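Local coordinates for adapter protein MecA 2 (Bacillus subtilis, PDB 3JTN) that recruits unfolded and aggregated proteins, and the regulators ComK and Spx, to the ClpC protease, binding ClpC through the C-terminal domain described here, at residues I4-S9 / D34-L39; G28-Y33 / L76-N81. One frame throughout, in Å; residues are numbered along the deposited sequence.

Both contacts belong to one antiparallel sheet in the C-terminal domain of MecA 2, the part that interacts with ClpC. Contact 1 pairs strand 3-7 with strand 36-41. Contact 2 pairs strand 29-33 with the outer strand 75-78. Strands 29-33 and 36-41 follow each other in the chain and are neighbours in the sheet, so they join the two contacts. Their centres are 10 Å apart. Phe38 N lies 2.7 Å from Tyr31 O, a probable backbone hydrogen bond. The Phe38 ring brings CE2 to 3.3 Å from Tyr33 O. Helix 10-22 packs against side chains of both contacts, among them Phe7, Tyr37, Val30 and Met78.

Contact 1 (I4-S9 / D34-L39); sequences IYQFHS and DGQYFL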
# COMPACT_ATOMS: atom_id res chain seq x y z
N ILE A 4 -6.95 -0.37 1.99
CA ILE A 4 -6.25 -1.44 1.32
C ILE A 4 -6.53 -1.31 -0.16
O ILE A 4 -7.69 -1.29 -0.59
CB ILE A 4 -6.75 -2.83 1.76
CG1 ILE A 4 -6.78 -2.93 3.28
CG2 ILE A 4 -5.88 -3.92 1.18
CD1 ILE A 4 -7.23 -4.30 3.80
N TYR A 5 -5.47 -1.21 -0.96
CA TYR A 5 -5.63 -1.18 -2.40
C TYR A 5 -4.99 -2.41 -3.00
O TYR A 5 -3.98 -2.88 -2.50
CB TYR A 5 -5.05 0.11 -2.99
CG TYR A 5 -6.11 1.16 -3.20
CD1 TYR A 5 -6.29 1.76 -4.43
CD2 TYR A 5 -6.97 1.52 -2.16
CE1 TYR A 5 -7.27 2.71 -4.63
CE2 TYR A 5 -7.96 2.46 -2.34
CZ TYR A 5 -8.11 3.05 -3.58
OH TYR A 5 -9.09 4.00 -3.78
N GLN A 6 -5.60 -2.95 -4.05
CA GLN A 6 -4.95 -3.99 -4.80
C GLN A 6 -4.20 -3.32 -5.94
O GLN A 6 -4.53 -2.20 -6.34
CB GLN A 6 -5.95 -5.03 -5.32
CG GLN A 6 -6.99 -4.52 -6.29
CD GLN A 6 -8.01 -5.59 -6.62
OE1 GLN A 6 -9.18 -5.29 -6.86
NE2 GLN A 6 -7.58 -6.84 -6.61
N PHE A 7 -3.20 -4.00 -6.46
CA PHE A 7 -2.35 -3.40 -7.47
C PHE A 7 -2.15 -4.34 -8.65
O PHE A 7 -2.08 -5.56 -8.47
CB PHE A 7 -1.03 -2.94 -6.86
CG PHE A 7 -1.19 -1.80 -5.90
CD1 PHE A 7 -1.12 -0.49 -6.34
CD2 PHE A 7 -1.47 -2.04 -4.56
CE1 PHE A 7 -1.31 0.56 -5.47
CE2 PHE A 7 -1.66 -1.00 -3.68
CZ PHE A 7 -1.58 0.30 -4.13
N HIS A 8 -2.11 -3.77 -9.84
CA HIS A 8 -1.94 -4.58 -11.03
C HIS A 8 -0.62 -5.33 -10.93
O HIS A 8 -0.58 -6.56 -11.04
CB HIS A 8 -1.99 -3.71 -12.28
CG HIS A 8 -1.59 -4.43 -13.52
ND1 HIS A 8 -2.27 -5.53 -14.00
CD2 HIS A 8 -0.57 -4.22 -14.38
CE1 HIS A 8 -1.68 -5.97 -15.10
NE2 HIS A 8 -0.65 -5.19 -15.35
N SER A 9 0.46 -4.59 -10.69
CA SER A 9 1.76 -5.20 -10.48
C SER A 9 2.49 -4.54 -9.32
O SER A 9 2.12 -3.45 -8.89
CB SER A 9 2.62 -5.09 -11.75
OG SER A 9 2.72 -3.75 -12.17
N ASP A 34 -3.42 -14.19 -3.66
CA ASP A 34 -4.13 -14.54 -4.88
C ASP A 34 -3.45 -13.93 -6.12
O ASP A 34 -4.11 -13.41 -7.01
CB ASP A 34 -5.58 -14.07 -4.80
CG ASP A 34 -6.52 -14.91 -5.65
OD1 ASP A 34 -6.43 -16.15 -5.60
OD2 ASP A 34 -7.37 -14.31 -6.35
N GLY A 35 -2.12 -14.00 -6.16
CA GLY A 35 -1.38 -13.49 -7.30
C GLY A 35 -1.43 -11.98 -7.49
O GLY A 35 -1.11 -11.46 -8.56
N GLN A 36 -1.84 -11.26 -6.45
CA GLN A 36 -1.79 -9.80 -6.50
C GLN A 36 -1.15 -9.22 -5.26
O GLN A 36 -1.12 -9.85 -4.21
CB GLN A 36 -3.18 -9.19 -6.70
CG GLN A 36 -3.54 -8.95 -8.16
CD GLN A 36 -4.69 -7.98 -8.32
OE1 GLN A 36 -5.15 -7.38 -7.35
NE2 GLN A 36 -5.14 -7.79 -9.56
N TYR A 37 -0.62 -8.02 -5.41
CA TYR A 37 -0.06 -7.27 -4.30
C TYR A 37 -1.09 -6.32 -3.72
O TYR A 37 -1.86 -5.69 -4.45
CB TYR A 37 1.16 -6.48 -4.77
CG TYR A 37 2.32 -7.37 -5.03
CD1 TYR A 37 3.12 -7.81 -3.99
CD2 TYR A 37 2.59 -7.81 -6.32
CE1 TYR A 37 4.17 -8.64 -4.20
CE2 TYR A 37 3.65 -8.65 -6.55
CZ TYR A 37 4.43 -9.06 -5.49
OH TYR A 37 5.49 -9.88 -5.70
N PHE A 38 -1.10 -6.19 -2.41
CA PHE A 38 -2.00 -5.27 -1.75
C PHE A 38 -1.19 -4.39 -0.83
O PHE A 38 -0.22 -4.83 -0.22
CB PHE A 38 -3.06 -6.04 -0.94
CG PHE A 38 -3.91 -6.94 -1.78
CD1 PHE A 38 -5.19 -6.57 -2.14
CD2 PHE A 38 -3.43 -8.16 -2.21
CE1 PHE A 38 -5.98 -7.39 -2.91
CE2 PHE A 38 -4.21 -9.00 -2.98
CZ PHE A 38 -5.49 -8.61 -3.34
N LEU A 39 -1.61 -3.14 -0.74
CA LEU A 39 -1.01 -2.25 0.22
C LEU A 39 -2.06 -1.86 1.22
O LEU A 39 -3.20 -1.56 0.87
CB LEU A 39 -0.45 -1.00 -0.46
CG LEU A 39 0.21 0.03 0.44
CD1 LEU A 39 1.60 -0.39 0.85
CD2 LEU A 39 0.27 1.34 -0.30
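Gln36 meets Gln6 through its side-chain amide where two antiparallel strands of the five-stranded sheet, 4-7 and 36-39, pair at an axis distance of 4.7 Å. Gln36 OE1 accepts a bent hydrogen bond of 2.6 Å from Gln6 NE2. The two amide planes are turned 70° apart, and the donor is tilted from the carbonyl plane of Gln36. With CG between the backbone N and the carbonyl carbon (chi1 63°) and the chain extended beyond, Gln6 carries NE2 to the Gln36 oxygen. The rest of the Gln36 amide lies near Phe7 O.

Tyr37 O accepts from Phe7 N and lies at the edge of the Phe7 ring, in the ring plane. The Tyr37 ring, on the same face of the sheet as Phe7 and Leu39, meets Phe10 edge-to-face.

Phe38 is paired with Gln6 at a non-hydrogen-bonded position, and both side chains leave the same face of the sheet. The Phe38 ring approaches the base of Gln6, with CE1 3.4 Å from Gln6 CB. Its own CB is 4.1 Å from Ile4 CG2. Leu70 of helix 67-73 also touches Ile4 and Phe38 on this face.

Leu39 pairs with Tyr5 through two backbone hydrogen bonds, Tyr5 N to Leu39 O at 2.9 Å and Leu39 N to Tyr5 O at 3.0 Å. Its side chain touches Leu16 of helix 10-22, as Phe7 does. Here Phe7 CE2 reaches to 3.4 Å from Leu39 CB.

Contact 2 (G28-Y33 / L76-N81); sequences GTVYHY and LIMDGN
The Tyr31 ring meets Leu76 where strand 29-33 pairs with the outermost strand 75-78 of the antiparallel sheet through a classic beta bulge. Tyr31 CE1 lies 3.7 Å from Leu76 CD1 in an oblique approach. Ile67 and Leu70 of helix 67-73 also touch the Tyr31 side chain. The His32 imidazole leads away from 76-81, and its ring meets that of Tyr37. Its CB stays behind to touch Ile77 CD1.

At the bulge, Ile77 and Met78 both face Val30. Val30 O is gripped by two donors, Ile77 N at 2.9 Å and Met78 N at 3.2 Å. The Met78 bond is nearly straight at the hydrogen (167°) and uses a lone pair of the carbonyl oxygen. The Ile77 donor is tilted from the carbonyl plane. Val30 N completes the pairing by donating to Met78 O. The bulge shifts the register by one residue, and Tyr31 is paired with Leu76.

Val30 and Met78 lie side by side, pointing the same way, with Val30 CG2 4.0 Å from Met78 CE. The other branch, Val30 CG1, comes to 3.9 Å from Ile77 CB. Helices 10-22 and 82-87 both touch Val30 and Met78.

Thr29, next to Val30, uses both branches of its side chain. With OG1 anti to the carbonyl carbon (chi1 -74°), Thr29 OG1 faces Gly80 N and accepts a hydrogen bond of 2.9 Å from it. Thr29 CG2 lies 3.6 Å from Leu76 CD1. An alanine here would probably cost Gly80 N its bond to the hydroxyl and open a gap beside Leu76 CD1. The side chain of Asp79 runs beside that of Thr29, with Asp79 OD1 3.5 Å from Thr29 OG1.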
# COMPACT_ATOMS: atom_id res chain seq x y z
N GLY A 28 3.10 1.72 5.40
CA GLY A 28 2.45 0.81 4.49
C GLY A 28 2.80 -0.65 4.74
O GLY A 28 3.93 -1.00 5.09
N THR A 29 1.82 -1.51 4.55
CA THR A 29 2.06 -2.93 4.64
C THR A 29 1.66 -3.58 3.34
O THR A 29 0.51 -3.51 2.92
CB THR A 29 1.28 -3.55 5.78
OG1 THR A 29 1.91 -3.19 7.01
CG2 THR A 29 1.28 -5.06 5.63
N VAL A 30 2.63 -4.19 2.68
CA VAL A 30 2.38 -4.87 1.42
C VAL A 30 2.10 -6.34 1.65
O VAL A 30 2.90 -7.03 2.29
CB VAL A 30 3.57 -4.74 0.45
CG1 VAL A 30 3.34 -5.59 -0.79
CG2 VAL A 30 3.80 -3.28 0.10
N TYR A 31 0.98 -6.82 1.13
CA TYR A 31 0.65 -8.23 1.14
C TYR A 31 0.65 -8.79 -0.27
O TYR A 31 0.38 -8.06 -1.22
CB TYR A 31 -0.73 -8.46 1.74
CG TYR A 31 -0.86 -8.07 3.18
CD1 TYR A 31 -0.45 -8.92 4.20
CD2 TYR A 31 -1.41 -6.84 3.53
CE1 TYR A 31 -0.58 -8.56 5.54
CE2 TYR A 31 -1.55 -6.47 4.86
CZ TYR A 31 -1.13 -7.34 5.86
OH TYR A 31 -1.26 -6.97 7.19
N HIS A 32 0.95 -10.08 -0.41
CA HIS A 32 0.73 -10.77 -1.67
C HIS A 32 -0.33 -11.82 -1.43
O HIS A 32 -0.18 -12.69 -0.57
CB HIS A 32 2.00 -11.42 -2.21
CG HIS A 32 1.81 -12.12 -3.52
ND1 HIS A 32 1.71 -11.45 -4.72
CD2 HIS A 32 1.67 -13.43 -3.81
CE1 HIS A 32 1.53 -12.32 -5.70
NE2 HIS A 32 1.50 -13.53 -5.17
N TYR A 33 -1.41 -11.75 -2.19
CA TYR A 33 -2.51 -12.67 -2.00
C TYR A 33 -3.18 -12.92 -3.34
O TYR A 33 -3.46 -11.99 -4.09
CB TYR A 33 -3.50 -12.10 -0.98
CG TYR A 33 -4.76 -12.91 -0.84
CD1 TYR A 33 -4.78 -14.09 -0.11
CD2 TYR A 33 -5.94 -12.49 -1.44
CE1 TYR A 33 -5.94 -14.83 0.02
CE2 TYR A 33 -7.11 -13.23 -1.32
CZ TYR A 33 -7.10 -14.40 -0.59
OH TYR A 33 -8.25 -15.13 -0.47
N LEU A 76 2.93 -11.81 3.75
CA LEU A 76 3.41 -10.53 4.26
C LEU A 76 4.75 -10.21 3.61
O LEU A 76 5.76 -10.86 3.86
CB LEU A 76 3.53 -10.56 5.78
CG LEU A 76 4.03 -9.31 6.51
CD1 LEU A 76 3.06 -8.15 6.34
CD2 LEU A 76 4.24 -9.62 8.00
N ILE A 77 4.76 -9.19 2.76
CA ILE A 77 5.97 -8.84 2.06
C ILE A 77 6.69 -7.76 2.84
O ILE A 77 7.90 -7.83 3.05
CB ILE A 77 5.67 -8.35 0.63
CG1 ILE A 77 4.68 -9.29 -0.05
CG2 ILE A 77 6.95 -8.27 -0.18
CD1 ILE A 77 5.21 -10.69 -0.18
N MET A 78 5.93 -6.76 3.27
CA MET A 78 6.52 -5.65 3.99
C MET A 78 5.55 -5.18 5.05
O MET A 78 4.43 -4.78 4.75
CB MET A 78 6.85 -4.51 3.04
CG MET A 78 7.73 -4.92 1.89
SD MET A 78 7.93 -3.59 0.68
CE MET A 78 7.49 -4.50 -0.78
N ASP A 79 5.98 -5.25 6.31
CA ASP A 79 5.13 -4.84 7.41
C ASP A 79 5.50 -3.45 7.90
O ASP A 79 6.56 -3.27 8.51
CB ASP A 79 5.22 -5.83 8.57
CG ASP A 79 4.37 -5.41 9.77
OD1 ASP A 79 3.14 -5.27 9.61
OD2 ASP A 79 4.94 -5.23 10.87
N GLY A 80 4.63 -2.48 7.63
CA GLY A 80 4.71 -1.17 8.24
C GLY A 80 5.82 -0.27 7.72
O GLY A 80 5.91 0.88 8.12
N ASN A 81 6.66 -0.80 6.84
CA ASN A 81 7.73 0.01 6.25
C ASN A 81 7.83 -0.17 4.75
O ASN A 81 8.88 0.04 4.16
CB ASN A 81 9.07 -0.31 6.91
CG ASN A 81 9.42 -1.78 6.85
OD1 ASN A 81 8.73 -2.56 6.19
ND2 ASN A 81 10.48 -2.17 7.55